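Local coordinates for 3-keto-5-aminohexanoate cleavage protein (Burkholderia xenovorans LB400, PDB 3E02) that probably acts as a zinc-dependent beta-keto acid cleavage enzyme, with 3-keto-5-aminohexanoate as the likely substrate, at residues R106-S111 / K304-T309; Q154-M159 / V186-V191. One frame throughout, in Å; residues are numbered along the deposited sequence.

Contact 1 (R106-S111 / K304-T309)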
ATOM      1  N   ARG A 106      22.000  29.421 -17.569  1.00 35.00           N
ATOM      2  CA  ARG A 106      22.178  28.159 -18.306  1.00 36.06           C
ATOM      3  C   ARG A 106      22.829  27.112 -17.372  1.00 35.87           C
ATOM      4  O   ARG A 106      23.909  26.602 -17.659  1.00 35.71           O
ATOM      5  CB  ARG A 106      22.939  28.394 -19.616  1.00 35.98           C
ATOM      6  CG  ARG A 106      22.136  29.248 -20.619  1.00 37.81           C
ATOM      7  CD  ARG A 106      22.942  29.636 -21.847  1.00 39.07           C
ATOM      8  NE  ARG A 106      23.311  28.498 -22.692  1.00 45.77           N
ATOM      9  CZ  ARG A 106      22.653  28.068 -23.778  1.00 50.33           C
ATOM     10  NH1 ARG A 106      21.519  28.641 -24.207  1.00 54.32           N
ATOM     11  NH2 ARG A 106      23.131  27.009 -24.441  1.00 49.93           N
ATOM     12  N   PRO A 107      22.138  26.784 -16.251  1.00 34.97           N
ATOM     13  CA  PRO A 107      22.705  25.885 -15.259  1.00 35.22           C
ATOM     14  C   PRO A 107      22.667  24.420 -15.679  1.00 34.19           C
ATOM     15  O   PRO A 107      21.954  24.049 -16.607  1.00 33.31           O
ATOM     16  CB  PRO A 107      21.790  26.102 -14.049  1.00 34.27           C
ATOM     17  CG  PRO A 107      20.467  26.341 -14.668  1.00 35.32           C
ATOM     18  CD  PRO A 107      20.760  27.166 -15.885  1.00 35.34           C
ATOM     19  N   GLU A 108      23.440  23.603 -14.969  1.00 33.72           N
ATOM     20  CA  GLU A 108      23.424  22.158 -15.173  1.00 33.60           C
ATOM     21  C   GLU A 108      22.081  21.559 -14.756  1.00 32.31           C
ATOM     22  O   GLU A 108      21.622  20.574 -15.362  1.00 32.10           O
ATOM     23  CB  GLU A 108      24.505  21.470 -14.350  1.00 34.40           C
ATOM     24  CG  GLU A 108      25.909  21.788 -14.769  1.00 34.78           C
ATOM     25  CD  GLU A 108      26.877  20.935 -14.013  1.00 34.63           C
ATOM     26  OE1 GLU A 108      27.168  19.821 -14.491  1.00 35.57           O
ATOM     27  OE2 GLU A 108      27.325  21.387 -12.949  1.00 34.11           O
ATOM     28  N   VAL A 109      21.483  22.138 -13.708  1.00 31.23           N
ATOM     29  CA  VAL A 109      20.209  21.685 -13.176  1.00 32.62           C
ATOM     30  C   VAL A 109      19.277  22.858 -12.839  1.00 32.66           C
ATOM     31  O   VAL A 109      19.727  23.924 -12.425  1.00 33.26           O
ATOM     32  CB  VAL A 109      20.406  20.784 -11.913  1.00 33.11           C
ATOM     33  CG1 VAL A 109      19.059  20.312 -11.348  1.00 32.07           C
ATOM     34  CG2 VAL A 109      21.313  19.579 -12.238  1.00 31.72           C
ATOM     35  N   ALA A 110      17.988  22.666 -13.110  1.00 32.35           N
ATOM     36  CA  ALA A 110      16.940  23.607 -12.707  1.00 33.36           C
ATOM     37  C   ALA A 110      15.790  22.822 -12.117  1.00 33.60           C
ATOM     38  O   ALA A 110      15.531  21.693 -12.550  1.00 33.59           O
ATOM     39  CB  ALA A 110      16.459  24.451 -13.897  1.00 33.23           C
ATOM     40  N   SER A 111      15.092  23.403 -11.143  1.00 34.68           N
ATOM     41  CA  SER A 111      13.910  22.751 -10.576  1.00 36.09           C
ATOM     42  C   SER A 111      12.779  22.882 -11.600  1.00 37.13           C
ATOM     43  O   SER A 111      12.787  23.804 -12.420  1.00 37.07           O
ATOM     44  CB  SER A 111      13.517  23.328  -9.206  1.00 36.59           C
ATOM     45  OG  SER A 111      13.135  24.676  -9.296  1.00 40.65           O
ATOM     46  N   LYS A 304      25.439  18.393 -18.069  1.00 36.65           N
ATOM     47  CA  LYS A 304      26.323  18.891 -19.130  1.00 37.38           C
ATOM     48  C   LYS A 304      27.756  19.251 -18.684  1.00 38.16           C
ATOM     49  O   LYS A 304      28.619  19.432 -19.537  1.00 38.47           O
ATOM     50  CB  LYS A 304      25.686  20.088 -19.859  1.00 37.54           C
ATOM     51  CG  LYS A 304      25.486  21.363 -19.028  1.00 36.13           C
ATOM     52  CD  LYS A 304      24.921  22.489 -19.873  1.00 37.41           C
ATOM     53  CE  LYS A 304      24.696  23.732 -19.035  1.00 37.81           C
ATOM     54  NZ  LYS A 304      24.192  24.878 -19.848  1.00 39.18           N
ATOM     55  N   GLY A 305      27.986  19.376 -17.379  1.00 37.86           N
ATOM     56  CA  GLY A 305      29.287  19.709 -16.808  1.00 37.99           C
ATOM     57  C   GLY A 305      29.338  21.134 -16.308  1.00 38.26           C
ATOM     58  O   GLY A 305      28.675  22.020 -16.855  1.00 38.53           O
ATOM     59  N   ALA A 306      30.146  21.349 -15.270  1.00 38.93           N
ATOM     60  CA  ALA A 306      30.317  22.669 -14.625  1.00 39.12           C
ATOM     61  C   ALA A 306      30.829  23.781 -15.562  1.00 39.39           C
ATOM     62  O   ALA A 306      30.458  24.947 -15.400  1.00 40.50           O
ATOM     63  CB  ALA A 306      31.245  22.540 -13.399  1.00 38.07           C
ATOM     64  N   ASN A 307      31.652  23.396 -16.532  1.00 39.32           N
ATOM     65  CA  ASN A 307      32.241  24.326 -17.511  0.50 39.45           C
ATOM     66  C   ASN A 307      31.292  24.788 -18.628  1.00 39.50           C
ATOM     67  O   ASN A 307      31.652  25.675 -19.410  1.00 39.19           O
ATOM     68  CB  ASN A 307      33.521  23.725 -18.140  0.50 39.81           C
ATOM     69  CG  ASN A 307      33.260  22.445 -18.949  0.50 40.57           C
ATOM     70  OD1 ASN A 307      32.348  21.667 -18.642  0.50 40.96           O
ATOM     71  ND2 ASN A 307      34.084  22.216 -19.968  0.50 41.39           N
ATOM     72  N   GLU A 308      30.096  24.191 -18.722  1.00 38.67           N
ATOM     73  CA  GLU A 308      29.109  24.531 -19.765  1.00 38.88           C
ATOM     74  C   GLU A 308      27.986  25.484 -19.317  1.00 38.73           C
ATOM     75  O   GLU A 308      27.010  25.664 -20.047  1.00 38.42           O
ATOM     76  CB  GLU A 308      28.535  23.240 -20.359  1.00 39.18           C
ATOM     77  CG  GLU A 308      29.591  22.315 -20.977  1.00 42.98           C
ATOM     78  CD  GLU A 308      30.376  22.968 -22.116  1.00 49.74           C
ATOM     79  OE1 GLU A 308      29.780  23.750 -22.896  1.00 50.99           O
ATOM     80  OE2 GLU A 308      31.595  22.699 -22.229  1.00 57.04           O
ATOM     81  N   THR A 309      28.127  26.102 -18.140  1.00 38.61           N
ATOM     82  CA  THR A 309      27.146  27.074 -17.642  1.00 38.81           C
ATOM     83  C   THR A 309      27.561  28.473 -18.086  1.00 38.95           C
ATOM     84  O   THR A 309      28.690  28.657 -18.532  1.00 38.12           O
ATOM     85  CB  THR A 309      27.012  27.034 -16.103  1.00 39.15           C
ATOM     86  OG1 THR A 309      28.184  27.583 -15.480  1.00 38.06           O
ATOM     87  CG2 THR A 309      26.768  25.609 -15.605  1.00 35.41           C
TER
HETATM   88  O   HOH W   1      25.063  25.078 -22.478  1.00 40.67           O
HETATM   89  O   HOH W   2      26.173  27.932 -21.272  1.00 44.47           O
HETATM   90  O   HOH W   3      21.502  25.100 -19.247  1.00 40.51           O
HETATM   91  O   HOH W   4      22.971  19.650 -17.491  1.00 24.80           O
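At the N-terminal end of a TIM-barrel strand, where helix 95-105 runs into strand 109-113, Arg106 and Glu108 receive Lys304, Gly305 and Thr309 of the C-terminal tail that follows helix 294-301. Arg106 has left the helix with positive phi, and its carbonyl O faces the tail. CG of Lys304 sits between the backbone N and the carbonyl carbon (chi1 66°), and the chain beyond is fully extended, long enough for NZ to reach Arg106 O at 2.8 Å from above the carbonyl plane. The same NZ donates to Glu308 O at 2.9 Å, binding the tail to itself, and also to Ser165 O and two waters; five oxygens surround the ammonium, more than three protons can serve with straight bonds, which probably favours the charged form. Arg106 O is approached too by the CA-H of Thr309, with CA 3.3 Å away, while Thr309 CG2 lies 4.0 Å from Glu108 CG, a methyl-to-methylene contact. Glu108, extended beyond CG, presents its carboxylate to the turn: OE1 takes a weak bond from Gly305 N at 3.0 Å, bent to 126°, and a better one from Thr303 OG1, while OE2 forms a salt bridge with Arg298. Glycine suits position 305 because its backbone is bent so that a CB would collide with the carbonyl O of the residue before it. Of the waters bridging the segments, one accepts from Lys304 N at 2.8 Å and donates to Glu108 O at 2.7 Å.

Contact 2 (Q154-M159 / V186-V191)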
ATOM      1  N   GLN A 154       2.692  25.558 -19.499  1.00 35.11           N
ATOM      2  CA  GLN A 154       3.818  26.174 -18.767  1.00 35.46           C
ATOM      3  C   GLN A 154       4.976  25.190 -18.603  1.00 35.46           C
ATOM      4  O   GLN A 154       6.134  25.548 -18.831  1.00 36.08           O
ATOM      5  CB  GLN A 154       3.365  26.728 -17.414  1.00 34.67           C
ATOM      6  CG  GLN A 154       2.505  27.979 -17.543  1.00 35.27           C
ATOM      7  CD  GLN A 154       2.037  28.514 -16.206  1.00 36.31           C
ATOM      8  OE1 GLN A 154       1.596  27.765 -15.327  1.00 37.68           O
ATOM      9  NE2 GLN A 154       2.120  29.827 -16.043  1.00 34.79           N
ATOM     10  N   ILE A 155       4.658  23.952 -18.225  1.00 34.93           N
ATOM     11  CA  ILE A 155       5.678  22.902 -18.060  1.00 34.38           C
ATOM     12  C   ILE A 155       6.386  22.643 -19.390  1.00 36.23           C
ATOM     13  O   ILE A 155       7.617  22.612 -19.439  1.00 36.77           O
ATOM     14  CB  ILE A 155       5.094  21.595 -17.486  1.00 33.48           C
ATOM     15  CG1 ILE A 155       4.554  21.830 -16.058  1.00 34.26           C
ATOM     16  CG2 ILE A 155       6.184  20.510 -17.467  1.00 33.64           C
ATOM     17  CD1 ILE A 155       3.584  20.739 -15.558  1.00 34.17           C
ATOM     18  N   GLU A 156       5.609  22.490 -20.462  1.00 37.12           N
ATOM     19  CA  GLU A 156       6.172  22.263 -21.795  1.00 40.97           C
ATOM     20  C   GLU A 156       7.119  23.395 -22.232  1.00 40.61           C
ATOM     21  O   GLU A 156       8.171  23.106 -22.792  1.00 40.61           O
ATOM     22  CB  GLU A 156       5.066  22.068 -22.823  1.00 40.77           C
ATOM     23  CG  GLU A 156       5.595  21.685 -24.211  1.00 46.19           C
ATOM     24  CD  GLU A 156       4.532  21.181 -25.161  1.00 45.82           C
ATOM     25  OE1 GLU A 156       3.438  20.779 -24.709  1.00 55.70           O
ATOM     26  OE2 GLU A 156       4.815  21.157 -26.375  1.00 55.42           O
ATOM     27  N   ARG A 157       6.738  24.650 -21.953  1.00 41.72           N
ATOM     28  CA  ARG A 157       7.556  25.846 -22.275  1.00 41.96           C
ATOM     29  C   ARG A 157       8.893  25.783 -21.530  1.00 40.62           C
ATOM     30  O   ARG A 157       9.962  25.931 -22.134  1.00 40.32           O
ATOM     31  CB  ARG A 157       6.806  27.139 -21.901  1.00 41.85           C
ATOM     32  CG  ARG A 157       7.542  28.464 -22.214  1.00 44.65           C
ATOM     33  CD  ARG A 157       6.885  29.680 -21.556  1.00 46.56           C
ATOM     34  NE  ARG A 157       7.780  30.839 -21.650  1.00 52.16           N
ATOM     35  CZ  ARG A 157       7.725  31.948 -20.905  1.00 54.56           C
ATOM     36  NH1 ARG A 157       6.772  32.145 -19.988  1.00 60.47           N
ATOM     37  NH2 ARG A 157       8.647  32.892 -21.112  1.00 57.11           N
ATOM     38  N   GLY A 158       8.819  25.548 -20.221  1.00 39.15           N
ATOM     39  CA  GLY A 158      10.007  25.419 -19.376  1.00 38.47           C
ATOM     40  C   GLY A 158      10.912  24.300 -19.838  1.00 37.32           C
ATOM     41  O   GLY A 158      12.111  24.494 -19.955  1.00 36.28           O
HETATM   42  N   MSE A 159      10.331  23.134 -20.121  1.00 37.66           N
HETATM   43  CA  MSE A 159      11.107  21.991 -20.625  1.00 38.91           C
HETATM   44  C   MSE A 159      11.795  22.295 -21.953  1.00 40.15           C
HETATM   45  O   MSE A 159      12.965  21.942 -22.141  1.00 41.18           O
HETATM   46  CB  MSE A 159      10.228  20.749 -20.774  1.00 38.58           C
HETATM   47  CG  MSE A 159       9.780  20.145 -19.455  1.00 38.32           C
HETATM   48 SE   MSE A 159       8.561  18.689 -19.855  0.75 38.75          SE
HETATM   49  CE  MSE A 159       8.398  18.037 -18.081  1.00 39.44           C
ATOM     50  N   VAL A 186       7.143  12.396 -20.444  1.00 36.05           N
ATOM     51  CA  VAL A 186       8.080  11.300 -20.702  1.00 37.11           C
ATOM     52  C   VAL A 186       7.618  10.511 -21.938  1.00 38.56           C
ATOM     53  O   VAL A 186       8.423  10.281 -22.840  1.00 38.47           O
ATOM     54  CB  VAL A 186       8.268  10.374 -19.489  1.00 36.26           C
ATOM     55  CG1 VAL A 186       9.048   9.089 -19.873  1.00 35.63           C
ATOM     56  CG2 VAL A 186       8.963  11.132 -18.357  1.00 33.92           C
ATOM     57  N   ASP A 187       6.331  10.163 -22.000  1.00 39.50           N
ATOM     58  CA  ASP A 187       5.758   9.461 -23.172  1.00 40.78           C
ATOM     59  C   ASP A 187       5.884  10.254 -24.479  1.00 41.42           C
ATOM     60  O   ASP A 187       6.033   9.652 -25.547  1.00 41.17           O
ATOM     61  CB  ASP A 187       4.293   9.065 -22.941  1.00 41.87           C
ATOM     62  CG  ASP A 187       4.123   8.026 -21.840  1.00 45.82           C
ATOM     63  OD1 ASP A 187       5.119   7.375 -21.426  1.00 52.88           O
ATOM     64  OD2 ASP A 187       2.977   7.885 -21.355  1.00 52.83           O
ATOM     65  N   ARG A 188       5.839  11.582 -24.391  1.00 41.29           N
ATOM     66  CA  ARG A 188       6.036  12.462 -25.555  1.00 42.54           C
ATOM     67  C   ARG A 188       7.512  12.797 -25.839  1.00 43.32           C
ATOM     68  O   ARG A 188       7.803  13.562 -26.769  1.00 43.72           O
ATOM     69  CB  ARG A 188       5.254  13.756 -25.371  1.00 43.18           C
ATOM     70  CG  ARG A 188       3.746  13.561 -25.376  1.00 45.21           C
ATOM     71  CD  ARG A 188       3.073  14.826 -24.944  1.00 47.81           C
ATOM     72  NE  ARG A 188       3.401  15.909 -25.867  1.00 50.12           N
ATOM     73  CZ  ARG A 188       3.269  17.212 -25.634  1.00 52.34           C
ATOM     74  NH1 ARG A 188       2.804  17.679 -24.476  1.00 52.23           N
ATOM     75  NH2 ARG A 188       3.622  18.067 -26.596  1.00 55.66           N
ATOM     76  N   LYS A 189       8.431  12.247 -25.037  1.00 43.65           N
ATOM     77  CA  LYS A 189       9.878  12.430 -25.183  1.00 44.07           C
ATOM     78  C   LYS A 189      10.384  13.885 -25.087  1.00 43.41           C
ATOM     79  O   LYS A 189      11.406  14.233 -25.687  1.00 43.74           O
ATOM     80  CB  LYS A 189      10.362  11.685 -26.446  1.00 44.79           C
ATOM     81  CG  LYS A 189      10.213  10.174 -26.295  1.00 46.37           C
ATOM     82  CD  LYS A 189      10.405   9.414 -27.588  1.00 47.85           C
ATOM     83  CE  LYS A 189      10.603   7.916 -27.326  1.00 53.53           C
ATOM     84  NZ  LYS A 189       9.590   7.333 -26.387  1.00 57.08           N
ATOM     85  N   LEU A 190       9.687  14.717 -24.308  1.00 41.92           N
ATOM     86  CA  LEU A 190      10.113  16.102 -24.080  1.00 42.57           C
ATOM     87  C   LEU A 190      11.247  16.182 -23.050  1.00 41.95           C
ATOM     88  O   LEU A 190      11.944  17.199 -22.971  1.00 41.54           O
ATOM     89  CB  LEU A 190       8.936  17.008 -23.718  1.00 42.92           C
ATOM     90  CG  LEU A 190       7.789  17.044 -24.752  1.00 46.76           C
ATOM     91  CD1 LEU A 190       6.845  18.200 -24.439  1.00 49.65           C
ATOM     92  CD2 LEU A 190       8.285  17.173 -26.196  1.00 47.27           C
ATOM     93  N   VAL A 191      11.404  15.115 -22.264  1.00 41.34           N
ATOM     94  CA  VAL A 191      12.521  14.928 -21.334  1.00 40.37           C
ATOM     95  C   VAL A 191      13.026  13.485 -21.514  1.00 39.95           C
ATOM     96  O   VAL A 191      12.234  12.582 -21.829  1.00 38.70           O
ATOM     97  CB  VAL A 191      12.127  15.240 -19.877  1.00 40.43           C
ATOM     98  CG1 VAL A 191      11.903  16.743 -19.715  1.00 38.80           C
ATOM     99  CG2 VAL A 191      10.896  14.430 -19.447  1.00 36.93           C
TER
HETATM  100  O   HOH W   5      13.858  19.017 -21.808  1.00 34.39           O
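Glu156 meets Arg188 and Leu190 in the outer layer of the TIM barrel, where helix 152-163 faces the turn that leaves helix 176-187 by a Schellman motif at Lys189. From CB of Glu156 the chain leaves with CG anti to the backbone N (chi1 -174°), which carries CG to 3.7 Å from Leu190 CD1. CD passes the same methyl at 3.8 Å, so the aliphatic part of the acid rests on leucine and the charge lies beyond it. At the tip OE1 accepts from Arg188 NH1 at 3.2 Å and, weakly, from NH2; OE2 takes a second weak bond from NH2. NH1 meets OE1 from above the carboxylate plane, while OE1 stays near the guanidinium plane, the two groups being turned 70° apart. Leu190 CD1 sits over the centre of the guanidinium, 3.8 Å above it, and NH1 is also bonded to His184 NE2, so arginine is steadied from two further directions. Deeper in, the long flexible chain of Met159, present as selenomethionine, fits against branched Val191, both also touching Phe171 of strand 168-173. Here SE lies 3.9 Å from Val191 CG1.

In the fold
Contact 1 lies at the start of strand 109-113, contact 2 in the helical layer outside the barrel, and strand 168-173 connects them. It pairs through Arg168 with Glu108 and Ala110 of contact 1, while its Phe171 touches Met159 and Val191 of contact 2. The centres are 18 Å apart and the nearest atoms about 7 Å, so the two do not touch. Contact 1 joins residues almost 200 positions apart, contact 2 successive barrel helices. The zinc, held by His50, His52 and Glu259, is about 13 Å from the side chain of Pro107, yet Ser111, further along the same segment, touches His50. Contact 2, a salt bridge with apolar packing, lies away from that site.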